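Local coordinates for putative peptide ABC-transport system periplasmic peptide-binding protein (Campylobacter jejuni, PDB 4OEV) that binds nickel(II) in the periplasm as the extracytoplasmic solute-binding component of an ABC-type importer and probably delivers it for uptake, at residues K85-A90 with G136-H141. Sequence-based numbering, arbitrary orientation.
Sequences KFSIEA and GMLPKH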
ATOM      1  N   LYS A  85      22.958   6.995  -9.664  1.00 53.64           N
ATOM      2  CA  LYS A  85      23.731   7.121  -8.457  1.00 53.56           C
ATOM      3  C   LYS A  85      23.182   8.230  -7.593  1.00 57.35           C
ATOM      4  O   LYS A  85      23.131   8.090  -6.370  1.00 51.59           O
ATOM      5  CB  LYS A  85      25.219   7.366  -8.784  1.00 55.83           C
ATOM      6  CG  LYS A  85      26.081   7.670  -7.585  1.00 59.17           C
ATOM      7  CD  LYS A  85      27.564   7.762  -8.032  1.00 58.49           C
ATOM      8  CE  LYS A  85      28.510   8.210  -6.881  1.00 59.08           C
ATOM      9  NZ  LYS A  85      28.733   7.160  -5.860  1.00 58.00           N
ATOM     10  N   PHE A  86      22.775   9.335  -8.208  1.00 53.45           N
ATOM     11  CA  PHE A  86      22.208  10.415  -7.423  1.00 52.80           C
ATOM     12  C   PHE A  86      20.950   9.905  -6.675  1.00 52.83           C
ATOM     13  O   PHE A  86      20.776  10.167  -5.493  1.00 49.41           O
ATOM     14  CB  PHE A  86      21.859  11.608  -8.305  1.00 53.99           C
ATOM     15  CG  PHE A  86      21.018  12.638  -7.617  1.00 59.35           C
ATOM     16  CD1 PHE A  86      21.593  13.583  -6.782  1.00 53.90           C
ATOM     17  CD2 PHE A  86      19.631  12.636  -7.774  1.00 58.64           C
ATOM     18  CE1 PHE A  86      20.802  14.525  -6.144  1.00 58.31           C
ATOM     19  CE2 PHE A  86      18.834  13.561  -7.117  1.00 57.99           C
ATOM     20  CZ  PHE A  86      19.409  14.502  -6.301  1.00 51.83           C
ATOM     21  N   SER A  87      20.087   9.201  -7.404  1.00 51.25           N
ATOM     22  CA  SER A  87      18.791   8.739  -6.847  1.00 48.02           C
ATOM     23  C   SER A  87      18.902   7.768  -5.681  1.00 46.07           C
ATOM     24  O   SER A  87      18.322   7.962  -4.608  1.00 46.37           O
ATOM     25  CB  SER A  87      17.990   8.084  -7.967  1.00 48.88           C
ATOM     26  OG  SER A  87      17.711   9.018  -8.960  1.00 48.34           O
ATOM     27  N   ILE A  88      19.625   6.692  -5.906  1.00 46.46           N
ATOM     28  CA  ILE A  88      19.821   5.688  -4.892  1.00 50.02           C
ATOM     29  C   ILE A  88      20.490   6.310  -3.658  1.00 52.53           C
ATOM     30  O   ILE A  88      20.066   6.079  -2.546  1.00 44.14           O
ATOM     31  CB  ILE A  88      20.725   4.580  -5.442  1.00 56.10           C
ATOM     32  CG1 ILE A  88      19.972   3.599  -6.314  1.00 57.11           C
ATOM     33  CG2 ILE A  88      21.414   3.851  -4.346  1.00 59.91           C
ATOM     34  CD1 ILE A  88      20.941   2.591  -6.930  1.00 59.61           C
ATOM     35  N   GLU A  89      21.498   7.163  -3.862  1.00 52.40           N
ATOM     36  CA  GLU A  89      22.109   7.841  -2.735  1.00 52.59           C
ATOM     37  C   GLU A  89      21.129   8.782  -2.040  1.00 53.76           C
ATOM     38  O   GLU A  89      21.156   8.925  -0.791  1.00 45.72           O
ATOM     39  CB  GLU A  89      23.358   8.584  -3.208  1.00 53.25           C
ATOM     40  CG  GLU A  89      24.433   7.603  -3.494  1.00 50.74           C
ATOM     41  CD  GLU A  89      25.739   8.235  -3.980  1.00 59.15           C
ATOM     42  OE1 GLU A  89      25.810   9.460  -4.228  1.00 54.12           O
ATOM     43  OE2 GLU A  89      26.692   7.461  -4.087  1.00 57.93           O
ATOM     44  N   ALA A  90      20.220   9.344  -2.833  1.00 46.28           N
ATOM     45  CA  ALA A  90      19.236  10.274  -2.325  1.00 48.05           C
ATOM     46  C   ALA A  90      18.253   9.583  -1.373  1.00 47.15           C
ATOM     47  O   ALA A  90      17.964  10.145  -0.331  1.00 45.71           O
ATOM     48  CB  ALA A  90      18.466  10.939  -3.469  1.00 45.88           C
ATOM     49  N   GLY A 136      10.722   5.327  -9.183  1.00 46.97           N
ATOM     50  CA  GLY A 136      11.153   6.278 -10.194  1.00 44.88           C
ATOM     51  C   GLY A 136      12.579   6.757  -9.948  1.00 43.28           C
ATOM     52  O   GLY A 136      13.028   6.775  -8.798  1.00 42.60           O
ATOM     53  N   MET A 137      13.308   7.097 -11.025  1.00 45.11           N
ATOM     54  CA  MET A 137      14.629   7.743 -10.904  1.00 48.05           C
ATOM     55  C   MET A 137      14.441   9.279 -10.890  1.00 47.21           C
ATOM     56  O   MET A 137      13.460   9.811 -11.443  1.00 47.23           O
ATOM     57  CB  MET A 137      15.563   7.281 -12.029  1.00 52.73           C
ATOM     58  CG  MET A 137      15.961   5.790 -11.982  1.00 47.80           C
ATOM     59  SD  MET A 137      16.993   5.360 -10.562  1.00 47.20           S
ATOM     60  CE  MET A 137      15.650   4.808  -9.468  1.00 53.55           C
ATOM     61  N   LEU A 138      15.302   9.962 -10.154  1.00 47.71           N
ATOM     62  CA  LEU A 138      15.277  11.419 -10.029  1.00 51.94           C
ATOM     63  C   LEU A 138      16.337  12.063 -10.942  1.00 52.41           C
ATOM     64  O   LEU A 138      17.356  11.436 -11.216  1.00 51.78           O
ATOM     65  CB  LEU A 138      15.580  11.860  -8.607  1.00 47.85           C
ATOM     66  CG  LEU A 138      14.561  11.404  -7.554  1.00 45.65           C
ATOM     67  CD1 LEU A 138      15.156  11.649  -6.186  1.00 45.22           C
ATOM     68  CD2 LEU A 138      13.318  12.206  -7.770  1.00 45.33           C
ATOM     69  N   PRO A 139      16.104  13.322 -11.354  1.00 52.08           N
ATOM     70  CA  PRO A 139      17.073  14.040 -12.193  1.00 55.46           C
ATOM     71  C   PRO A 139      18.130  14.795 -11.406  1.00 55.37           C
ATOM     72  O   PRO A 139      17.874  15.855 -10.828  1.00 55.50           O
ATOM     73  CB  PRO A 139      16.185  15.000 -12.991  1.00 55.25           C
ATOM     74  CG  PRO A 139      14.985  15.245 -12.122  1.00 53.45           C
ATOM     75  CD  PRO A 139      14.786  13.991 -11.340  1.00 51.39           C
ATOM     76  N   LYS A 140      19.334  14.239 -11.423  1.00 56.17           N
ATOM     77  CA  LYS A 140      20.492  14.886 -10.802  1.00 57.38           C
ATOM     78  C   LYS A 140      20.636  16.340 -11.220  1.00 60.89           C
ATOM     79  O   LYS A 140      20.803  17.213 -10.376  1.00 59.49           O
ATOM     80  CB  LYS A 140      21.752  14.107 -11.133  1.00 58.45           C
ATOM     81  CG  LYS A 140      23.044  14.730 -10.617  1.00 60.01           C
ATOM     82  CD  LYS A 140      24.157  13.729 -10.718  1.00 60.61           C
ATOM     83  CE  LYS A 140      25.476  14.254 -10.153  1.00 65.06           C
ATOM     84  NZ  LYS A 140      26.084  15.238 -11.085  1.00 68.42           N
ATOM     85  N   HIS A 141      20.503  16.620 -12.520  1.00 60.70           N
ATOM     86  CA  HIS A 141      20.805  17.964 -13.016  1.00 62.88           C
ATOM     87  C   HIS A 141      19.857  19.041 -12.502  1.00 62.43           C
ATOM     88  O   HIS A 141      20.164  20.239 -12.663  1.00 64.25           O
ATOM     89  CB  HIS A 141      20.815  17.990 -14.565  1.00 64.57           C
ATOM     90  CG  HIS A 141      19.461  17.835 -15.177  1.00 63.61           C
ATOM     91  ND1 HIS A 141      18.950  16.609 -15.542  1.00 63.38           N
ATOM     92  CD2 HIS A 141      18.508  18.748 -15.488  1.00 63.91           C
ATOM     93  CE1 HIS A 141      17.737  16.771 -16.051  1.00 63.81           C
ATOM     94  NE2 HIS A 141      17.440  18.059 -16.023  1.00 62.72           N
TER
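Two polar links tie the extended run 136-139 and the start of helix 140-143 to helix 81-92. The one between the two segments is made by Ser87, whose hydroxyl lies beside its own backbone N (chi1 -63°) and accepts the amide of Leu138: N to OG is 2.8 Å, with an N-H...O angle of 159°. The same oxygen is hydrogen-bonded to Asp83 O one turn earlier in the helix, so a backbone carbonyl and a backbone amide grip this buried hydroxyl and fix its rotation. Asp83 adds the second link, its OD1 accepting a hydrogen bond from Lys140 N at the first turn of the short helix, just after the N-cap residue Pro139.

Apolar contacts flank the Ser87 bond. Phe86 CG is anti to the backbone N (chi1 168°), which carries the ring out from the helix so that one face lies against the backbone of Lys140. Lys140 CA sits over that face in a CH-pi contact, 4.1 Å from the centroid and displaced toward the rim, while Lys140 CB meets Phe86 CB at 3.8 Å. From there the lysine chain runs past the phenylalanine to a salt bridge with Glu144. Leu138 CB approaches the ring edge in plane, 4.0 Å from Phe86 CE2, and a turn further along helix 81-92 Ala90 CB touches Leu138 CD1 at 4.3 Å. On another side of Ser87, Met137 bends at chi2 and chi3 so that its SD rests 3.9 Å from Ser87 CB.

Leu143 packs on both Phe86 and Leu138, while Ile88 packs on Ile107 and Val110 of strand 107-114. Helix 81-92 thus packs with one side on an antiparallel sheet and with another against residues 136-143, an alpha/beta arrangement within a family 5 solute-binding protein, remote from the nickel-oxalate site.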